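PDB 5KP7: CurD from Moorea producens 3L, which binds 4'-phosphopantetheine and probably acts as an acyltransferase with hydroxymethylglutaryl-CoA synthase activity. Local coordinates for residues F208-V222 with G353-P365. The protein carries 3 engineered substitutions. Numbering follows the deposited sequence.
Sequences FQIDVGCNGYYGYEV and GCCSEFYSGVVTP
Gln209 and Val362 form a hydrogen-bonded antiparallel pair: Gln209 N gives a nearly straight bond to Val362 O (2.9 Å, 169° at the hydrogen), and Val362 N answers to Gln209 O. Beside it, the ring of Phe208 lies against glycine backbone, with CZ 3.3 Å from Gly361 N, while CG2 of Val363 meets its edge in plane. Chi1 of -168° sets CG beside the carbonyl carbon, which carries the ring over to the partner strand. Replacing Phe208 with alanine would probably open a gap beside Gly361 and leave Val363 CG2 without its aromatic neighbour. Further along, Ser360 OG donates to the anti lone pair of Asp211 OD2 (2.6 Å), an oxygen that also takes a salt bridge from Arg344. The type II turn from Asp211 to Cys214 interrupts the pairing; a water that accepts from Ser360 N lies within hydrogen-bonding distance of Asp211 O and Cys214 O. Pairing resumes where Phe358 N bonds to Gly216 O (2.8 Å). Ser356 OG then reaches Tyr218 O in the carbonyl plane, on a lone pair (2.8 Å). At the far end, near the phosphopantetheine pocket, Cys354 SG sits over one face of the Tyr220 ring, 3.6 Å from its centroid and 16° off the normal; Ser243 holds the Tyr220 hydroxyl. In these neighbouring strands of the mixed central sheet, Ser360 and Arg344 together probably stabilise the negative charge of Asp211 and fix its carboxylate beside the break.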
loop_
_atom_site.group_PDB
_atom_site.type_symbol
_atom_site.label_atom_id
_atom_site.label_comp_id
_atom_site.label_asym_id
_atom_site.label_seq_id
_atom_site.Cartn_x
_atom_site.Cartn_y
_atom_site.Cartn_z
ATOM N N PHE A 208 17.097 4.830 7.270
ATOM C CA PHE A 208 17.168 4.420 5.863
ATOM C C PHE A 208 17.970 5.423 5.086
ATOM O O PHE A 208 17.510 6.545 4.862
ATOM C CB PHE A 208 15.746 4.275 5.282
ATOM C CG PHE A 208 15.648 3.588 3.925
ATOM C CD1 PHE A 208 16.088 2.274 3.738
ATOM C CD2 PHE A 208 15.040 4.228 2.834
ATOM C CE1 PHE A 208 15.920 1.625 2.512
ATOM C CE2 PHE A 208 14.877 3.577 1.608
ATOM C CZ PHE A 208 15.320 2.268 1.455
ATOM N N GLN A 209 19.167 5.010 4.663
ATOM C CA GLN A 209 20.086 5.848 3.919
ATOM C C GLN A 209 19.766 5.697 2.416
ATOM O O GLN A 209 19.991 4.635 1.865
ATOM C CB GLN A 209 21.528 5.414 4.273
ATOM C CG GLN A 209 21.894 5.566 5.770
ATOM C CD GLN A 209 21.774 4.308 6.664
ATOM O OE1 GLN A 209 22.110 3.186 6.257
ATOM N NE2 GLN A 209 21.373 4.524 7.948
ATOM N N ILE A 210 19.248 6.750 1.786
ATOM C CA ILE A 210 18.853 6.724 0.381
ATOM C C ILE A 210 20.045 6.606 -0.578
ATOM O O ILE A 210 21.077 7.236 -0.374
ATOM C CB ILE A 210 17.983 7.987 0.045
ATOM C CG1 ILE A 210 16.581 7.848 0.656
ATOM C CG2 ILE A 210 17.896 8.274 -1.448
ATOM C CD1 ILE A 210 15.640 6.883 -0.049
ATOM N N ASP A 211 19.904 5.735 -1.588
ATOM C CA ASP A 211 20.816 5.683 -2.731
ATOM C C ASP A 211 20.489 6.838 -3.670
ATOM O O ASP A 211 19.535 6.763 -4.450
ATOM C CB ASP A 211 20.701 4.338 -3.467
ATOM C CG ASP A 211 21.191 3.138 -2.632
ATOM O OD1 ASP A 211 22.223 3.234 -1.909
ATOM O OD2 ASP A 211 20.564 2.047 -2.740
ATOM N N VAL A 212 21.249 7.930 -3.571
ATOM C CA VAL A 212 20.882 9.198 -4.223
ATOM C C VAL A 212 20.950 9.054 -5.756
ATOM O O VAL A 212 21.934 8.540 -6.303
ATOM C CB VAL A 212 21.793 10.350 -3.721
ATOM C CG1 VAL A 212 21.597 11.633 -4.535
ATOM C CG2 VAL A 212 21.548 10.598 -2.232
ATOM N N GLY A 213 19.878 9.483 -6.433
ATOM C CA GLY A 213 19.800 9.404 -7.887
ATOM C C GLY A 213 19.546 8.013 -8.460
ATOM O O GLY A 213 19.515 7.852 -9.677
ATOM N N CYS A 214 19.343 7.011 -7.610
ATOM C CA CYS A 214 19.052 5.664 -8.062
ATOM C C CYS A 214 17.544 5.565 -8.085
ATOM O O CYS A 214 16.925 5.098 -7.119
ATOM C CB CYS A 214 19.704 4.644 -7.139
ATOM S SG CYS A 214 21.514 4.840 -7.105
ATOM N N ASN A 215 16.944 6.051 -9.178
ATOM C CA ASN A 215 15.493 6.104 -9.296
ATOM C C ASN A 215 15.080 5.802 -10.702
ATOM O O ASN A 215 15.675 6.330 -11.638
ATOM C CB ASN A 215 14.931 7.486 -8.972
ATOM C CG ASN A 215 15.279 7.958 -7.575
ATOM O OD1 ASN A 215 14.431 7.869 -6.632
ATOM N ND2 ASN A 215 16.467 8.427 -7.402
ATOM N N GLY A 216 14.078 4.953 -10.857
ATOM C CA GLY A 216 13.389 4.794 -12.125
ATOM C C GLY A 216 11.904 5.032 -11.922
ATOM O O GLY A 216 11.364 4.697 -10.879
ATOM N N TYR A 217 11.224 5.634 -12.893
ATOM C CA TYR A 217 9.810 5.938 -12.714
ATOM C C TYR A 217 9.091 5.855 -14.043
ATOM O O TYR A 217 9.704 5.960 -15.120
ATOM C CB TYR A 217 9.588 7.283 -11.990
ATOM C CG TYR A 217 10.631 8.324 -12.275
ATOM C CD1 TYR A 217 10.622 9.020 -13.472
ATOM C CD2 TYR A 217 11.598 8.662 -11.323
ATOM C CE1 TYR A 217 11.582 9.985 -13.745
ATOM C CE2 TYR A 217 12.543 9.634 -11.579
ATOM C CZ TYR A 217 12.534 10.287 -12.789
ATOM O OH TYR A 217 13.483 11.265 -13.062
ATOM N N TYR A 218 7.800 5.555 -13.958
ATOM C CA TYR A 218 7.031 5.208 -15.152
ATOM C C TYR A 218 5.551 5.421 -14.860
ATOM O O TYR A 218 5.013 4.949 -13.859
ATOM C CB TYR A 218 7.319 3.746 -15.523
ATOM C CG TYR A 218 6.778 3.293 -16.845
ATOM C CD1 TYR A 218 7.454 3.571 -18.031
ATOM C CD2 TYR A 218 5.597 2.558 -16.915
ATOM C CE1 TYR A 218 6.950 3.142 -19.255
ATOM C CE2 TYR A 218 5.116 2.102 -18.127
ATOM C CZ TYR A 218 5.782 2.398 -19.278
ATOM O OH TYR A 218 5.277 1.908 -20.476
ATOM N N GLY A 219 4.860 6.105 -15.765
ATOM C CA GLY A 219 3.453 6.338 -15.582
ATOM C C GLY A 219 2.804 6.756 -16.892
ATOM O O GLY A 219 3.485 7.120 -17.866
ATOM N N TYR A 220 1.481 6.680 -16.893
ATOM C CA TYR A 220 0.656 6.959 -18.051
ATOM C C TYR A 220 -0.789 7.013 -17.565
ATOM O O TYR A 220 -1.107 6.456 -16.505
ATOM C CB TYR A 220 0.834 5.895 -19.147
ATOM C CG TYR A 220 0.670 4.498 -18.610
ATOM C CD1 TYR A 220 1.745 3.830 -18.073
ATOM C CD2 TYR A 220 -0.578 3.864 -18.605
ATOM C CE1 TYR A 220 1.598 2.570 -17.520
ATOM C CE2 TYR A 220 -0.727 2.586 -18.047
ATOM C CZ TYR A 220 0.362 1.959 -17.510
ATOM O OH TYR A 220 0.303 0.662 -16.963
ATOM N N GLU A 221 -1.656 7.682 -18.329
ATOM C CA GLU A 221 -3.059 7.747 -17.937
ATOM C C GLU A 221 -3.772 6.406 -18.220
ATOM O O GLU A 221 -3.741 5.890 -19.349
ATOM C CB GLU A 221 -3.782 8.890 -18.641
ATOM C CG GLU A 221 -5.103 9.270 -18.008
ATOM C CD GLU A 221 -6.256 8.377 -18.410
ATOM O OE1 GLU A 221 -6.500 8.222 -19.629
ATOM O OE2 GLU A 221 -6.946 7.847 -17.520
ATOM N N VAL A 222 -4.395 5.858 -17.189
ATOM C CA VAL A 222 -5.151 4.590 -17.284
ATOM C C VAL A 222 -6.286 4.611 -16.253
ATOM O O VAL A 222 -6.094 5.101 -15.137
ATOM C CB VAL A 222 -4.217 3.382 -17.094
ATOM C CG1 VAL A 222 -3.513 3.413 -15.751
ATOM C CG2 VAL A 222 -4.950 2.036 -17.291
ATOM N N GLY A 353 -3.850 5.072 -11.853
ATOM C CA GLY A 353 -4.146 6.287 -12.594
ATOM C C GLY A 353 -3.262 6.732 -13.741
ATOM O O GLY A 353 -3.799 7.436 -14.606
ATOM N N CYS A 354 -1.959 6.459 -13.800
ATOM C CA CYS A 354 -1.114 5.780 -12.818
ATOM C C CYS A 354 0.290 6.423 -12.815
ATOM O O CYS A 354 0.659 7.133 -13.766
ATOM C CB CYS A 354 -0.955 4.268 -13.133
ATOM S SG CYS A 354 0.173 3.833 -14.506
ATOM N N CYS A 355 1.069 6.150 -11.767
ATOM C CA CYS A 355 2.497 6.498 -11.731
ATOM C C CYS A 355 3.199 5.482 -10.819
ATOM O O CYS A 355 2.564 4.858 -9.968
ATOM C CB CYS A 355 2.729 7.944 -11.272
ATOM S SG CYS A 355 4.372 8.572 -11.703
ATOM N N SER A 356 4.489 5.293 -11.017
ATOM C CA SER A 356 5.257 4.316 -10.281
ATOM C C SER A 356 6.719 4.714 -10.201
ATOM O O SER A 356 7.198 5.498 -11.011
ATOM C CB SER A 356 5.125 2.934 -10.930
ATOM O OG SER A 356 5.825 2.865 -12.177
ATOM N N GLU A 357 7.417 4.134 -9.229
ATOM C CA GLU A 357 8.821 4.415 -9.026
ATOM C C GLU A 357 9.509 3.269 -8.336
ATOM O O GLU A 357 8.951 2.670 -7.418
ATOM C CB GLU A 357 9.002 5.710 -8.220
ATOM C CG GLU A 357 10.429 6.181 -8.061
ATOM C CD GLU A 357 10.589 7.660 -7.739
ATOM O OE1 GLU A 357 11.719 8.033 -7.367
ATOM O OE2 GLU A 357 9.639 8.469 -7.924
ATOM N N PHE A 358 10.723 2.967 -8.791
ATOM C CA PHE A 358 11.613 2.013 -8.126
ATOM C C PHE A 358 12.826 2.771 -7.613
ATOM O O PHE A 358 13.421 3.587 -8.337
ATOM C CB PHE A 358 12.042 0.898 -9.082
ATOM C CG PHE A 358 12.832 -0.206 -8.410
ATOM C CD1 PHE A 358 14.205 -0.081 -8.165
ATOM C CD2 PHE A 358 12.193 -1.357 -7.976
ATOM C CE1 PHE A 358 14.921 -1.090 -7.512
ATOM C CE2 PHE A 358 12.893 -2.355 -7.309
ATOM C CZ PHE A 358 14.253 -2.231 -7.102
ATOM N N TYR A 359 13.175 2.537 -6.343
ATOM C CA TYR A 359 14.271 3.256 -5.708
ATOM C C TYR A 359 14.877 2.392 -4.618
ATOM O O TYR A 359 14.419 1.283 -4.436
ATOM C CB TYR A 359 13.801 4.601 -5.174
ATOM C CG TYR A 359 12.644 4.616 -4.188
ATOM C CD1 TYR A 359 11.340 4.386 -4.590
ATOM C CD2 TYR A 359 12.846 5.004 -2.879
ATOM C CE1 TYR A 359 10.266 4.473 -3.695
ATOM C CE2 TYR A 359 11.770 5.114 -1.974
ATOM C CZ TYR A 359 10.486 4.876 -2.403
ATOM O OH TYR A 359 9.429 5.026 -1.506
ATOM N N SER A 360 15.921 2.869 -3.935
ATOM C CA SER A 360 16.627 1.957 -2.996
ATOM C C SER A 360 17.372 2.689 -1.910
ATOM O O SER A 360 17.613 3.893 -2.012
ATOM C CB SER A 360 17.580 1.033 -3.775
ATOM O OG SER A 360 18.603 1.769 -4.450
ATOM N N GLY A 361 17.703 1.965 -0.851
ATOM C CA GLY A 361 18.543 2.504 0.202
ATOM C C GLY A 361 19.073 1.408 1.097
ATOM O O GLY A 361 18.805 0.228 0.850
ATOM N N VAL A 362 19.776 1.820 2.148
ATOM C CA VAL A 362 20.485 0.909 3.041
ATOM C C VAL A 362 20.062 1.099 4.489
ATOM O O VAL A 362 19.852 2.236 4.942
ATOM C CB VAL A 362 22.007 1.117 2.902
ATOM C CG1 VAL A 362 22.804 0.328 3.946
ATOM C CG2 VAL A 362 22.451 0.762 1.493
ATOM N N VAL A 363 19.943 -0.022 5.199
ATOM C CA VAL A 363 19.676 -0.068 6.625
ATOM C C VAL A 363 20.863 -0.769 7.313
ATOM O O VAL A 363 21.302 -1.842 6.867
ATOM C CB VAL A 363 18.406 -0.884 6.886
ATOM C CG1 VAL A 363 18.125 -0.994 8.374
ATOM C CG2 VAL A 363 17.235 -0.241 6.166
ATOM N N THR A 364 21.363 -0.160 8.388
ATOM C CA THR A 364 22.474 -0.720 9.155
ATOM C C THR A 364 21.936 -1.479 10.366
ATOM O O THR A 364 20.788 -1.304 10.764
ATOM C CB THR A 364 23.411 0.392 9.684
ATOM O OG1 THR A 364 22.687 1.233 10.583
ATOM C CG2 THR A 364 23.927 1.253 8.554
ATOM N N PRO A 365 22.799 -2.290 11.019
ATOM C CA PRO A 365 22.357 -2.932 12.267
ATOM C C PRO A 365 21.896 -1.933 13.320
ATOM O O PRO A 365 20.956 -2.177 14.047
ATOM C CB PRO A 365 23.607 -3.696 12.756
ATOM C CG PRO A 365 24.539 -3.755 11.593
ATOM C CD PRO A 365 24.103 -2.795 10.542
HETATM O O HOH W 1 20.019 2.281 9.067
HETATM O O HOH W 2 16.968 5.664 -4.440
#